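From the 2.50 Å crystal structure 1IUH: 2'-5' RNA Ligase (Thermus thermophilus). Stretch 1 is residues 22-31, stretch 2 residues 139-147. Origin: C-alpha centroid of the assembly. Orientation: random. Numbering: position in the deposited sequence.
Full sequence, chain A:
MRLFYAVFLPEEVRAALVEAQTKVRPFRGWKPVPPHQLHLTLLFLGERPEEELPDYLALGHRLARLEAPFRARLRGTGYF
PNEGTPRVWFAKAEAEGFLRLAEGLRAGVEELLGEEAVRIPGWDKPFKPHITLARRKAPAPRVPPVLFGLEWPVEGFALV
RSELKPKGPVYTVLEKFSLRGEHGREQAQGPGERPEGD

Stretch 1 (22-31) TKVRPFRGWK
Stretch 2, residues 139-147: PAPRVPPVL

How do two stretches whose touching residues are at least 110 apart in sequence come to lie side by side? Residues 22-31 turn twice before they enter a strand at Trp-30: a type I beta turn runs from Val-24 to Phe-27, closed by Phe-27 N to Val-24 O at 3.1 Å, and a second runs from Phe-27 to Trp-30, closed by Trp-30 N to Phe-27 O at 2.8 Å. Residues 139-147 have no regular structure and stay extended, with phi/psi of -155/151 at Ala-140, -93/159 at Pro-141 and -124/152 at Val-143. The register sets Gly-29 opposite Ala-140 (CA to CA 4.6 Å) and Lys-23 opposite Val-143 (7.0 Å), so the numbering of one stretch rises as that of the other falls. Together they bury 420 Å².

What does Val-143, which covers the most surface, pack against? Its CA-to-CB bond points toward the first stretch, and its t rotamer (chi1 158°) brings both methyl groups into contact. CG1 lies 3.7 Å from Lys-23 CB, while CG2 lies 3.6 Å from Lys-23 O, 4.1 Å from Val-24 CG2 and 3.9 Å from Phe-27 CE1. These neighbors are mostly carbon, so the valine gains by shedding water. Lys-23 begins toward the second stretch but its end leads away, which leaves the aliphatic part of the chain to make the contact; its CD reaches Val-146 CG2 at 4.0 Å.

How does Pro-141 serve two aromatic residues at once? Its ring, puckered C-gamma endo, lies over one face of Phe-27, whose chi1 of -50° (m) and chi2 of 108° set the ring. Pro-141 CG sits 3.7 Å from the centroid of the Phe-27 ring, 18° off the normal, in a CH-pi contact, and Pro-141 CD approaches Phe-27 CD2 to 3.4 Å. Its carbonyl meets the edge of the indole instead: Trp-30 NE1 donates to Pro-141 O at 3.0 Å with a nearly straight angle of 170°, the only direct hydrogen bond between the stretches. A buried indole N-H thus finds an acceptor in the backbone.

Why do the chains come closest where Ala-140 faces Gly-29? Ala-140 CB points toward the first stretch and covers one face of Trp-30 (chi1 -78°, m; chi2 116°), 3.5 Å from the centroid of the five-membered ring and 3.3 Å from Trp-30 CD1; Phe-27 CB is 4.2 Å from the same Ala-140 CB. Gly-29 CA lies 3.7 Å from Ala-140 CB and makes a CA-H...O contact with Pro-139 O at 3.6 Å. A CB on Gly-29 would clash with Pro-139 O and Ala-140 CB, so the absent side chain permits this approach. One water bridges the backbones here, accepting from Gly-29 N at 2.4 Å and donating to Pro-139 O at 2.6 Å.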

ATOM      1  N   THR A  22     -15.777  -8.903  -5.900  1.00 35.43           N
ATOM      2  CA  THR A  22     -17.066  -9.384  -6.270  1.00 35.53           C
ATOM      3  C   THR A  22     -17.590 -10.419  -5.288  1.00 35.52           C
ATOM      4  O   THR A  22     -18.799 -10.432  -4.982  1.00 33.79           O
ATOM      5  CB  THR A  22     -16.958  -9.918  -7.723  1.00 35.28           C
ATOM      6  OG1 THR A  22     -17.274  -8.845  -8.628  1.00 35.69           O
ATOM      7  CG2 THR A  22     -17.843 -11.114  -7.952  1.00 34.67           C
ATOM      8  N   LYS A  23     -16.689 -11.252  -4.758  1.00 35.04           N
ATOM      9  CA  LYS A  23     -17.129 -12.328  -3.856  1.00 34.84           C
ATOM     10  C   LYS A  23     -17.660 -11.760  -2.560  1.00 34.09           C
ATOM     11  O   LYS A  23     -18.194 -12.477  -1.723  1.00 34.28           O
ATOM     12  CB  LYS A  23     -15.976 -13.291  -3.501  1.00 35.38           C
ATOM     13  CG  LYS A  23     -14.790 -13.380  -4.500  1.00 39.87           C
ATOM     14  CD  LYS A  23     -14.719 -14.697  -5.306  1.00 40.19           C
ATOM     15  CE  LYS A  23     -15.497 -14.587  -6.659  1.00 42.66           C
ATOM     16  NZ  LYS A  23     -15.785 -15.906  -7.349  1.00 39.25           N
ATOM     17  N   VAL A  24     -17.590 -10.457  -2.421  1.00 31.82           N
ATOM     18  CA  VAL A  24     -17.928  -9.905  -1.152  1.00 31.07           C
ATOM     19  C   VAL A  24     -19.130  -8.963  -1.120  1.00 31.78           C
ATOM     20  O   VAL A  24     -19.528  -8.464  -0.050  1.00 31.79           O
ATOM     21  CB  VAL A  24     -16.587  -9.271  -0.636  1.00 30.41           C
ATOM     22  CG1 VAL A  24     -16.723  -7.825  -0.482  1.00 25.98           C
ATOM     23  CG2 VAL A  24     -16.061 -10.030   0.595  1.00 26.12           C
ATOM     24  N   ARG A  25     -19.720  -8.735  -2.287  1.00 30.58           N
ATOM     25  CA  ARG A  25     -20.889  -7.869  -2.398  1.00 31.32           C
ATOM     26  C   ARG A  25     -22.162  -8.400  -1.657  1.00 29.27           C
ATOM     27  O   ARG A  25     -23.028  -7.629  -1.238  1.00 26.68           O
ATOM     28  CB  ARG A  25     -21.206  -7.658  -3.881  1.00 35.54           C
ATOM     29  CG  ARG A  25     -22.596  -7.108  -4.162  1.00 42.08           C
ATOM     30  CD  ARG A  25     -22.839  -7.077  -5.658  1.00 48.43           C
ATOM     31  NE  ARG A  25     -21.859  -6.188  -6.283  1.00 53.99           N
ATOM     32  CZ  ARG A  25     -22.144  -5.358  -7.283  1.00 55.66           C
ATOM     33  NH1 ARG A  25     -23.390  -5.344  -7.767  1.00 56.74           N
ATOM     34  NH2 ARG A  25     -21.223  -4.487  -7.728  1.00 56.13           N
ATOM     35  N   PRO A  26     -22.315  -9.727  -1.565  1.00 27.93           N
ATOM     36  CA  PRO A  26     -23.472 -10.296  -0.877  1.00 27.24           C
ATOM     37  C   PRO A  26     -23.372  -9.954   0.630  1.00 29.52           C
ATOM     38  O   PRO A  26     -24.374 -10.037   1.388  1.00 30.05           O
ATOM     39  CB  PRO A  26     -23.301 -11.792  -1.098  1.00 28.00           C
ATOM     40  CG  PRO A  26     -22.446 -11.896  -2.335  1.00 27.97           C
ATOM     41  CD  PRO A  26     -21.493 -10.773  -2.205  1.00 26.88           C
ATOM     42  N   PHE A  27     -22.170  -9.562   1.085  1.00 28.89           N
ATOM     43  CA  PHE A  27     -22.014  -9.272   2.499  1.00 27.45           C
ATOM     44  C   PHE A  27     -21.863  -7.835   2.883  1.00 28.70           C
ATOM     45  O   PHE A  27     -20.770  -7.296   2.858  1.00 29.07           O
ATOM     46  CB  PHE A  27     -20.859 -10.052   3.010  1.00 25.03           C
ATOM     47  CG  PHE A  27     -20.922 -11.468   2.642  1.00 23.57           C
ATOM     48  CD1 PHE A  27     -20.065 -11.989   1.687  1.00 22.66           C
ATOM     49  CD2 PHE A  27     -21.909 -12.286   3.198  1.00 24.96           C
ATOM     50  CE1 PHE A  27     -20.184 -13.308   1.270  1.00 20.44           C
ATOM     51  CE2 PHE A  27     -22.036 -13.591   2.788  1.00 22.16           C
ATOM     52  CZ  PHE A  27     -21.170 -14.095   1.817  1.00 21.52           C
ATOM     53  N   ARG A  28     -22.964  -7.233   3.309  1.00 29.93           N
ATOM     54  CA  ARG A  28     -22.972  -5.808   3.666  1.00 30.06           C
ATOM     55  C   ARG A  28     -21.998  -5.442   4.806  1.00 27.79           C
ATOM     56  O   ARG A  28     -21.669  -4.297   5.029  1.00 25.48           O
ATOM     57  CB  ARG A  28     -24.444  -5.320   3.944  1.00 32.17           C
ATOM     58  CG  ARG A  28     -25.185  -5.946   5.148  1.00 33.52           C
ATOM     59  CD  ARG A  28     -26.321  -5.055   5.615  1.00 36.58           C
ATOM     60  NE  ARG A  28     -27.645  -5.531   5.174  1.00 42.02           N
ATOM     61  CZ  ARG A  28     -28.257  -5.121   4.069  1.00 43.11           C
ATOM     62  NH1 ARG A  28     -27.691  -4.212   3.271  1.00 46.49           N
ATOM     63  NH2 ARG A  28     -29.426  -5.625   3.748  1.00 44.30           N
ATOM     64  N   GLY A  29     -21.512  -6.421   5.520  1.00 26.89           N
ATOM     65  CA  GLY A  29     -20.554  -6.066   6.538  1.00 27.07           C
ATOM     66  C   GLY A  29     -19.196  -5.710   5.934  1.00 27.29           C
ATOM     67  O   GLY A  29     -18.329  -5.198   6.659  1.00 27.35           O
ATOM     68  N   TRP A  30     -18.989  -5.982   4.636  1.00 26.64           N
ATOM     69  CA  TRP A  30     -17.713  -5.689   3.973  1.00 25.26           C
ATOM     70  C   TRP A  30     -17.701  -4.393   3.219  1.00 26.01           C
ATOM     71  O   TRP A  30     -18.578  -4.120   2.392  1.00 25.88           O
ATOM     72  CB  TRP A  30     -17.322  -6.790   3.023  1.00 22.75           C
ATOM     73  CG  TRP A  30     -16.768  -7.957   3.726  1.00 25.09           C
ATOM     74  CD1 TRP A  30     -17.300  -9.214   3.766  1.00 25.60           C
ATOM     75  CD2 TRP A  30     -15.516  -8.028   4.444  1.00 23.84           C
ATOM     76  NE1 TRP A  30     -16.453 -10.061   4.443  1.00 25.64           N
ATOM     77  CE2 TRP A  30     -15.356  -9.361   4.873  1.00 23.05           C
ATOM     78  CE3 TRP A  30     -14.518  -7.094   4.753  1.00 22.77           C
ATOM     79  CZ2 TRP A  30     -14.245  -9.789   5.591  1.00 23.97           C
ATOM     80  CZ3 TRP A  30     -13.397  -7.518   5.464  1.00 23.26           C
ATOM     81  CH2 TRP A  30     -13.266  -8.844   5.877  1.00 24.67           C
ATOM     82  N   LYS A  31     -16.710  -3.565   3.504  1.00 26.09           N
ATOM     83  CA  LYS A  31     -16.659  -2.298   2.811  1.00 27.07           C
ATOM     84  C   LYS A  31     -15.540  -2.419   1.784  1.00 25.86           C
ATOM     85  O   LYS A  31     -14.348  -2.522   2.097  1.00 26.13           O
ATOM     86  CB  LYS A  31     -16.442  -1.201   3.837  1.00 30.99           C
ATOM     87  CG  LYS A  31     -15.972   0.110   3.300  1.00 37.26           C
ATOM     88  CD  LYS A  31     -17.046   0.925   2.658  1.00 41.78           C
ATOM     89  CE  LYS A  31     -16.564   2.389   2.622  1.00 46.27           C
ATOM     90  NZ  LYS A  31     -17.565   3.361   2.047  1.00 49.68           N
ATOM     91  N   PRO A 139     -20.660  -7.181  11.033  1.00 29.55           N
ATOM     92  CA  PRO A 139     -20.440  -8.620  10.816  1.00 28.26           C
ATOM     93  C   PRO A 139     -20.476  -9.105   9.337  1.00 28.37           C
ATOM     94  O   PRO A 139     -21.414  -8.841   8.582  1.00 28.16           O
ATOM     95  CB  PRO A 139     -21.532  -9.263  11.687  1.00 28.46           C
ATOM     96  CG  PRO A 139     -21.841  -8.184  12.752  1.00 26.91           C
ATOM     97  CD  PRO A 139     -21.778  -6.911  11.965  1.00 27.33           C
ATOM     98  N   ALA A 140     -19.455  -9.834   8.937  1.00 28.11           N
ATOM     99  CA  ALA A 140     -19.400 -10.368   7.603  1.00 30.03           C
ATOM    100  C   ALA A 140     -18.518 -11.595   7.656  1.00 30.79           C
ATOM    101  O   ALA A 140     -17.643 -11.686   8.489  1.00 30.23           O
ATOM    102  CB  ALA A 140     -18.840  -9.328   6.626  1.00 32.60           C
ATOM    103  N   PRO A 141     -18.759 -12.576   6.777  1.00 31.81           N
ATOM    104  CA  PRO A 141     -17.920 -13.777   6.814  1.00 33.03           C
ATOM    105  C   PRO A 141     -16.674 -13.792   5.896  1.00 34.69           C
ATOM    106  O   PRO A 141     -16.590 -13.041   4.932  1.00 33.01           O
ATOM    107  CB  PRO A 141     -18.892 -14.867   6.389  1.00 32.05           C
ATOM    108  CG  PRO A 141     -19.680 -14.182   5.345  1.00 31.63           C
ATOM    109  CD  PRO A 141     -20.000 -12.838   6.016  1.00 31.87           C
ATOM    110  N   ARG A 142     -15.722 -14.655   6.235  1.00 35.56           N
ATOM    111  CA  ARG A 142     -14.577 -14.884   5.385  1.00 38.93           C
ATOM    112  C   ARG A 142     -15.207 -15.499   4.134  1.00 39.32           C
ATOM    113  O   ARG A 142     -16.276 -16.102   4.188  1.00 39.00           O
ATOM    114  CB  ARG A 142     -13.649 -15.968   5.954  1.00 39.77           C
ATOM    115  CG  ARG A 142     -13.270 -15.781   7.387  1.00 44.57           C
ATOM    116  CD  ARG A 142     -11.776 -15.556   7.608  1.00 45.88           C
ATOM    117  NE  ARG A 142     -11.587 -15.070   8.983  1.00 49.82           N
ATOM    118  CZ  ARG A 142     -10.402 -14.805   9.533  1.00 50.75           C
ATOM    119  NH1 ARG A 142      -9.289 -14.987   8.819  1.00 52.46           N
ATOM    120  NH2 ARG A 142     -10.330 -14.353  10.777  1.00 49.06           N
ATOM    121  N   VAL A 143     -14.510 -15.378   3.026  1.00 40.55           N
ATOM    122  CA  VAL A 143     -14.924 -15.950   1.739  1.00 42.32           C
ATOM    123  C   VAL A 143     -13.711 -16.805   1.357  1.00 43.03           C
ATOM    124  O   VAL A 143     -12.589 -16.463   1.733  1.00 44.28           O
ATOM    125  CB  VAL A 143     -15.067 -14.842   0.689  1.00 43.20           C
ATOM    126  CG1 VAL A 143     -14.950 -15.448  -0.718  1.00 45.78           C
ATOM    127  CG2 VAL A 143     -16.369 -14.086   0.909  1.00 42.36           C
ATOM    128  N   PRO A 144     -13.888 -17.887   0.584  1.00 43.94           N
ATOM    129  CA  PRO A 144     -12.703 -18.697   0.235  1.00 43.07           C
ATOM    130  C   PRO A 144     -11.572 -17.907  -0.392  1.00 42.39           C
ATOM    131  O   PRO A 144     -11.754 -16.793  -0.890  1.00 43.54           O
ATOM    132  CB  PRO A 144     -13.232 -19.734  -0.753  1.00 43.44           C
ATOM    133  CG  PRO A 144     -14.692 -19.868  -0.412  1.00 45.09           C
ATOM    134  CD  PRO A 144     -15.101 -18.404  -0.082  1.00 45.61           C
ATOM    135  N   PRO A 145     -10.376 -18.477  -0.367  1.00 41.30           N
ATOM    136  CA  PRO A 145      -9.199 -17.825  -0.944  1.00 40.80           C
ATOM    137  C   PRO A 145      -9.395 -17.508  -2.417  1.00 40.53           C
ATOM    138  O   PRO A 145     -10.140 -18.194  -3.094  1.00 40.87           O
ATOM    139  CB  PRO A 145      -8.103 -18.856  -0.735  1.00 40.81           C
ATOM    140  CG  PRO A 145      -8.543 -19.572   0.570  1.00 41.14           C
ATOM    141  CD  PRO A 145     -10.034 -19.671   0.433  1.00 40.59           C
ATOM    142  N   VAL A 146      -8.756 -16.447  -2.904  1.00 40.14           N
ATOM    143  CA  VAL A 146      -8.823 -16.111  -4.325  1.00 39.87           C
ATOM    144  C   VAL A 146      -7.381 -16.165  -4.864  1.00 40.58           C
ATOM    145  O   VAL A 146      -6.536 -15.350  -4.441  1.00 39.98           O
ATOM    146  CB  VAL A 146      -9.364 -14.675  -4.614  1.00 37.89           C
ATOM    147  CG1 VAL A 146      -9.159 -14.346  -6.093  1.00 36.18           C
ATOM    148  CG2 VAL A 146     -10.831 -14.573  -4.306  1.00 37.37           C
ATOM    149  N   LEU A 147      -7.094 -17.121  -5.758  1.00 40.15           N
ATOM    150  CA  LEU A 147      -5.753 -17.230  -6.347  1.00 40.86           C
ATOM    151  C   LEU A 147      -5.676 -16.351  -7.548  1.00 40.79           C
ATOM    152  O   LEU A 147      -6.626 -16.296  -8.335  1.00 41.28           O
ATOM    153  CB  LEU A 147      -5.451 -18.646  -6.762  1.00 41.38           C
ATOM    154  CG  LEU A 147      -5.598 -19.538  -5.540  1.00 44.04           C
ATOM    155  CD1 LEU A 147      -4.942 -20.911  -5.843  1.00 45.53           C
ATOM    156  CD2 LEU A 147      -4.919 -18.860  -4.313  1.00 45.24           C
TER
HETATM  157  O   HOH W   1     -21.951  -8.755   6.088  1.00 32.55           O